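Local coordinates for protein TlmII (Streptoalloteichus hindustanus, PDB 4HVM) that takes part in tallysomycin biosynthesis and, as a condensation-domain protein of nonribosomal peptide synthesis, probably binds phosphopantetheine, at residues D273-D285 against L296-G308. Residues are numbered along the deposited sequence; the frame is centred on the assembly and turned at random.
Sequences DSLYLSTEVDLRD and LTDRVVFGVDLTG
The Tyr-276 ring lies over Gly-303, whose CA makes a CH-pi contact 3.6 Å from the ring centroid, while Val-301 CG1 stands at the ring's edge. With CG anti to the carbonyl carbon (chi1 -81°), the tyrosine leans onto the neighbouring strand; in this non-hydrogen-bonded antiparallel pair the ring covers glycine, an aromatic rescue. Leu-277 CB covers one face of the Phe-302 ring, and Thr-279 CG2 meets Phe-302 CE1 obliquely at 3.5 Å. Leu-296 CB sits over one face of the Arg-284 guanidinium, with the Asp-282 carboxylate at its edge. Asp-282, N-cap of helix 283-286, takes Arg-284 N and NH1 on OD1 from opposite faces of its plane; NH1 to OD1, 2.9 Å, is a salt bridge. Arg-284 NE gives its hydrogen to Val-292 O. Asp-146 accepts from Thr-297 OG1 and forms a second salt bridge with Arg-284 NH1, consistent with the arginine-aspartate bridge that structures the HHxxxDG motif of condensation domains.

Paired backbone bonds run from Leu-275/Val-304 to Val-281/Asp-298. Strand 297-305 borders a mixed sheet, with 274-282 next and parallel 359-361 beyond. Helices 241-255 and 314-330 pack on the Leu-277 and Phe-302 face, Phe-325 meeting Phe-302 edge-to-face; on the other, Tyr-335 of helix 335-344 touches Arg-299 and Val-301.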
loop_
_atom_site.group_PDB
_atom_site.type_symbol
_atom_site.label_atom_id
_atom_site.label_comp_id
_atom_site.label_asym_id
_atom_site.label_seq_id
_atom_site.Cartn_x
_atom_site.Cartn_y
_atom_site.Cartn_z
ATOM N N ASP A 273 0.556 -2.110 29.127
ATOM C CA ASP A 273 -0.863 -1.971 28.817
ATOM C C ASP A 273 -1.185 -2.456 27.400
ATOM O O ASP A 273 -1.339 -3.657 27.163
ATOM C CB ASP A 273 -1.310 -0.516 29.001
ATOM C CG ASP A 273 -2.819 -0.368 29.044
ATOM O OD1 ASP A 273 -3.482 -1.216 29.682
ATOM O OD2 ASP A 273 -3.341 0.597 28.443
ATOM N N SER A 274 -1.288 -1.518 26.461
ATOM C CA SER A 274 -1.595 -1.858 25.074
ATOM C C SER A 274 -0.858 -0.964 24.078
ATOM O O SER A 274 -0.361 0.107 24.431
ATOM C CB SER A 274 -3.102 -1.791 24.818
ATOM O OG SER A 274 -3.570 -0.458 24.887
ATOM N N LEU A 275 -0.806 -1.419 22.829
ATOM C CA LEU A 275 -0.100 -0.726 21.759
ATOM C C LEU A 275 -0.966 -0.676 20.499
ATOM O O LEU A 275 -1.528 -1.692 20.086
ATOM C CB LEU A 275 1.219 -1.439 21.461
ATOM C CG LEU A 275 2.086 -0.874 20.337
ATOM C CD1 LEU A 275 2.726 0.443 20.750
ATOM C CD2 LEU A 275 3.141 -1.883 19.919
ATOM N N TYR A 276 -1.070 0.499 19.888
ATOM C CA TYR A 276 -1.934 0.665 18.718
ATOM C C TYR A 276 -1.177 0.783 17.401
ATOM O O TYR A 276 -0.260 1.589 17.265
ATOM C CB TYR A 276 -2.875 1.856 18.904
ATOM C CG TYR A 276 -4.070 1.512 19.753
ATOM C CD1 TYR A 276 -3.970 1.461 21.137
ATOM C CD2 TYR A 276 -5.295 1.224 19.170
ATOM C CE1 TYR A 276 -5.062 1.140 21.920
ATOM C CE2 TYR A 276 -6.393 0.902 19.940
ATOM C CZ TYR A 276 -6.273 0.861 21.313
ATOM O OH TYR A 276 -7.373 0.538 22.073
ATOM N N LEU A 277 -1.584 -0.027 16.431
ATOM C CA LEU A 277 -0.913 -0.098 15.141
ATOM C C LEU A 277 -1.844 0.307 14.004
ATOM O O LEU A 277 -3.032 0.548 14.212
ATOM C CB LEU A 277 -0.391 -1.513 14.880
ATOM C CG LEU A 277 0.807 -2.063 15.655
ATOM C CD1 LEU A 277 0.497 -2.321 17.127
ATOM C CD2 LEU A 277 1.306 -3.338 14.994
ATOM N N SER A 278 -1.295 0.366 12.798
ATOM C CA SER A 278 -2.084 0.646 11.609
ATOM C C SER A 278 -1.691 -0.304 10.483
ATOM O O SER A 278 -0.507 -0.526 10.235
ATOM C CB SER A 278 -1.888 2.094 11.161
ATOM O OG SER A 278 -2.508 2.327 9.908
ATOM N N THR A 279 -2.685 -0.869 9.808
ATOM C CA THR A 279 -2.422 -1.723 8.655
ATOM C C THR A 279 -3.500 -1.532 7.598
ATOM O O THR A 279 -4.578 -1.015 7.891
ATOM C CB THR A 279 -2.343 -3.211 9.052
ATOM O OG1 THR A 279 -1.899 -3.990 7.934
ATOM C CG2 THR A 279 -3.698 -3.718 9.519
ATOM N N GLU A 280 -3.213 -1.951 6.369
ATOM C CA GLU A 280 -4.178 -1.810 5.284
ATOM C C GLU A 280 -5.100 -3.021 5.174
ATOM O O GLU A 280 -4.779 -4.109 5.651
ATOM C CB GLU A 280 -3.470 -1.563 3.950
ATOM C CG GLU A 280 -2.855 -0.181 3.827
ATOM C CD GLU A 280 -1.343 -0.208 3.899
ATOM O OE1 GLU A 280 -0.730 -1.028 3.183
ATOM O OE2 GLU A 280 -0.772 0.594 4.670
ATOM N N VAL A 281 -6.254 -2.811 4.550
ATOM C CA VAL A 281 -7.215 -3.876 4.302
ATOM C C VAL A 281 -7.785 -3.730 2.898
ATOM O O VAL A 281 -8.230 -2.649 2.519
ATOM C CB VAL A 281 -8.367 -3.839 5.326
ATOM C CG1 VAL A 281 -9.552 -4.656 4.834
ATOM C CG2 VAL A 281 -7.892 -4.346 6.674
ATOM N N ASP A 282 -7.755 -4.810 2.123
ATOM C CA ASP A 282 -8.324 -4.806 0.782
ATOM C C ASP A 282 -9.808 -5.121 0.888
ATOM O O ASP A 282 -10.189 -6.209 1.321
ATOM C CB ASP A 282 -7.627 -5.838 -0.109
ATOM C CG ASP A 282 -7.938 -5.646 -1.582
ATOM O OD1 ASP A 282 -8.931 -4.956 -1.898
ATOM O OD2 ASP A 282 -7.190 -6.184 -2.426
ATOM N N LEU A 283 -10.644 -4.167 0.490
ATOM C CA LEU A 283 -12.091 -4.322 0.609
ATOM C C LEU A 283 -12.674 -5.308 -0.405
ATOM O O LEU A 283 -13.835 -5.700 -0.296
ATOM C CB LEU A 283 -12.792 -2.965 0.504
ATOM C CG LEU A 283 -12.399 -1.932 1.562
ATOM C CD1 LEU A 283 -13.174 -0.636 1.380
ATOM C CD2 LEU A 283 -12.600 -2.491 2.964
ATOM N N ARG A 284 -11.868 -5.697 -1.388
ATOM C CA ARG A 284 -12.285 -6.683 -2.379
ATOM C C ARG A 284 -12.507 -8.041 -1.723
ATOM O O ARG A 284 -13.520 -8.698 -1.959
ATOM C CB ARG A 284 -11.231 -6.818 -3.481
ATOM C CG ARG A 284 -11.015 -5.572 -4.328
ATOM C CD ARG A 284 -9.853 -5.771 -5.290
ATOM N NE ARG A 284 -9.578 -4.570 -6.073
ATOM C CZ ARG A 284 -8.846 -3.551 -5.641
ATOM N NH1 ARG A 284 -8.313 -3.581 -4.427
ATOM N NH2 ARG A 284 -8.647 -2.498 -6.422
ATOM N N ASP A 285 -11.551 -8.457 -0.900
ATOM C CA ASP A 285 -11.617 -9.754 -0.240
ATOM C C ASP A 285 -12.596 -9.723 0.927
ATOM O O ASP A 285 -13.361 -10.664 1.136
ATOM C CB ASP A 285 -10.231 -10.165 0.261
ATOM C CG ASP A 285 -9.212 -10.266 -0.858
ATOM O OD1 ASP A 285 -9.601 -10.670 -1.976
ATOM O OD2 ASP A 285 -8.026 -9.944 -0.621
ATOM N N LEU A 296 -9.608 0.572 -3.589
ATOM C CA LEU A 296 -10.483 -0.172 -2.692
ATOM C C LEU A 296 -9.721 -0.689 -1.469
ATOM O O LEU A 296 -10.132 -1.655 -0.827
ATOM C CB LEU A 296 -11.157 -1.324 -3.440
ATOM C CG LEU A 296 -12.227 -0.907 -4.455
ATOM C CD1 LEU A 296 -12.796 -2.123 -5.156
ATOM C CD2 LEU A 296 -13.336 -0.111 -3.781
ATOM N N THR A 297 -8.606 -0.037 -1.156
ATOM C CA THR A 297 -7.803 -0.407 0.000
ATOM C C THR A 297 -7.848 0.714 1.029
ATOM O O THR A 297 -7.658 1.884 0.694
ATOM C CB THR A 297 -6.339 -0.684 -0.387
ATOM O OG1 THR A 297 -6.291 -1.720 -1.377
ATOM C CG2 THR A 297 -5.540 -1.113 0.834
ATOM N N ASP A 298 -8.110 0.352 2.280
ATOM C CA ASP A 298 -8.205 1.328 3.354
ATOM C C ASP A 298 -7.400 0.880 4.568
ATOM O O ASP A 298 -7.068 -0.296 4.703
ATOM C CB ASP A 298 -9.667 1.540 3.742
ATOM C CG ASP A 298 -9.877 2.788 4.573
ATOM O OD1 ASP A 298 -9.066 3.736 4.465
ATOM O OD2 ASP A 298 -10.866 2.821 5.330
ATOM N N ARG A 299 -7.086 1.827 5.446
ATOM C CA ARG A 299 -6.316 1.535 6.651
ATOM C C ARG A 299 -7.215 1.377 7.876
ATOM O O ARG A 299 -8.162 2.141 8.067
ATOM C CB ARG A 299 -5.285 2.638 6.896
ATOM C CG ARG A 299 -4.120 2.622 5.923
ATOM C CD ARG A 299 -3.227 3.839 6.118
ATOM N NE ARG A 299 -3.854 5.063 5.627
ATOM C CZ ARG A 299 -3.308 6.271 5.713
ATOM N NH1 ARG A 299 -2.118 6.428 6.280
ATOM N NH2 ARG A 299 -3.954 7.327 5.233
ATOM N N VAL A 300 -6.919 0.375 8.698
ATOM C CA VAL A 300 -7.627 0.192 9.961
ATOM C C VAL A 300 -6.678 0.358 11.148
ATOM O O VAL A 300 -5.510 -0.021 11.078
ATOM C CB VAL A 300 -8.345 -1.173 10.031
ATOM C CG1 VAL A 300 -9.363 -1.288 8.912
ATOM C CG2 VAL A 300 -7.347 -2.311 9.955
ATOM N N VAL A 301 -7.182 0.943 12.230
ATOM C CA VAL A 301 -6.392 1.129 13.441
ATOM C C VAL A 301 -6.856 0.147 14.511
ATOM O O VAL A 301 -8.034 0.119 14.865
ATOM C CB VAL A 301 -6.521 2.564 13.974
ATOM C CG1 VAL A 301 -5.736 2.726 15.264
ATOM C CG2 VAL A 301 -6.052 3.558 12.923
ATOM N N PHE A 302 -5.933 -0.669 15.010
ATOM C CA PHE A 302 -6.263 -1.674 16.019
ATOM C C PHE A 302 -5.221 -1.708 17.127
ATOM O O PHE A 302 -4.080 -1.295 16.927
ATOM C CB PHE A 302 -6.405 -3.063 15.386
ATOM C CG PHE A 302 -5.130 -3.603 14.806
ATOM C CD1 PHE A 302 -4.682 -3.181 13.566
ATOM C CD2 PHE A 302 -4.388 -4.549 15.494
ATOM C CE1 PHE A 302 -3.512 -3.680 13.034
ATOM C CE2 PHE A 302 -3.222 -5.052 14.964
ATOM C CZ PHE A 302 -2.783 -4.618 13.734
ATOM N N GLY A 303 -5.619 -2.208 18.293
ATOM C CA GLY A 303 -4.729 -2.263 19.436
ATOM C C GLY A 303 -4.420 -3.673 19.905
ATOM O O GLY A 303 -5.310 -4.516 20.007
ATOM N N VAL A 304 -3.147 -3.925 20.189
ATOM C CA VAL A 304 -2.720 -5.193 20.762
ATOM C C VAL A 304 -2.590 -5.042 22.277
ATOM O O VAL A 304 -1.812 -4.220 22.762
ATOM C CB VAL A 304 -1.374 -5.646 20.170
ATOM C CG1 VAL A 304 -0.996 -7.015 20.697
ATOM C CG2 VAL A 304 -1.443 -5.665 18.654
ATOM N N ASP A 305 -3.362 -5.828 23.020
ATOM C CA ASP A 305 -3.322 -5.771 24.476
ATOM C C ASP A 305 -2.166 -6.603 25.014
ATOM O O ASP A 305 -2.182 -7.826 24.934
ATOM C CB ASP A 305 -4.645 -6.257 25.065
ATOM C CG ASP A 305 -4.732 -6.042 26.563
ATOM O OD1 ASP A 305 -3.903 -5.281 27.112
ATOM O OD2 ASP A 305 -5.639 -6.635 27.186
ATOM N N LEU A 306 -1.168 -5.929 25.576
ATOM C CA LEU A 306 0.055 -6.587 26.022
ATOM C C LEU A 306 0.110 -6.731 27.540
ATOM O O LEU A 306 1.176 -6.985 28.104
ATOM C CB LEU A 306 1.262 -5.772 25.560
ATOM C CG LEU A 306 1.273 -5.303 24.103
ATOM C CD1 LEU A 306 2.183 -4.096 23.955
ATOM C CD2 LEU A 306 1.722 -6.426 23.182
ATOM N N THR A 307 -1.042 -6.588 28.191
ATOM C CA THR A 307 -1.106 -6.409 29.644
ATOM C C THR A 307 -0.410 -7.472 30.504
ATOM O O THR A 307 0.506 -7.155 31.262
ATOM C CB THR A 307 -2.556 -6.243 30.129
ATOM O OG1 THR A 307 -3.125 -5.067 29.539
ATOM C CG2 THR A 307 -2.593 -6.105 31.642
ATOM N N GLY A 308 -0.843 -8.722 30.399
ATOM C CA GLY A 308 -0.357 -9.742 31.314
ATOM C C GLY A 308 0.777 -10.614 30.809
ATOM O O GLY A 308 1.043 -11.677 31.369
#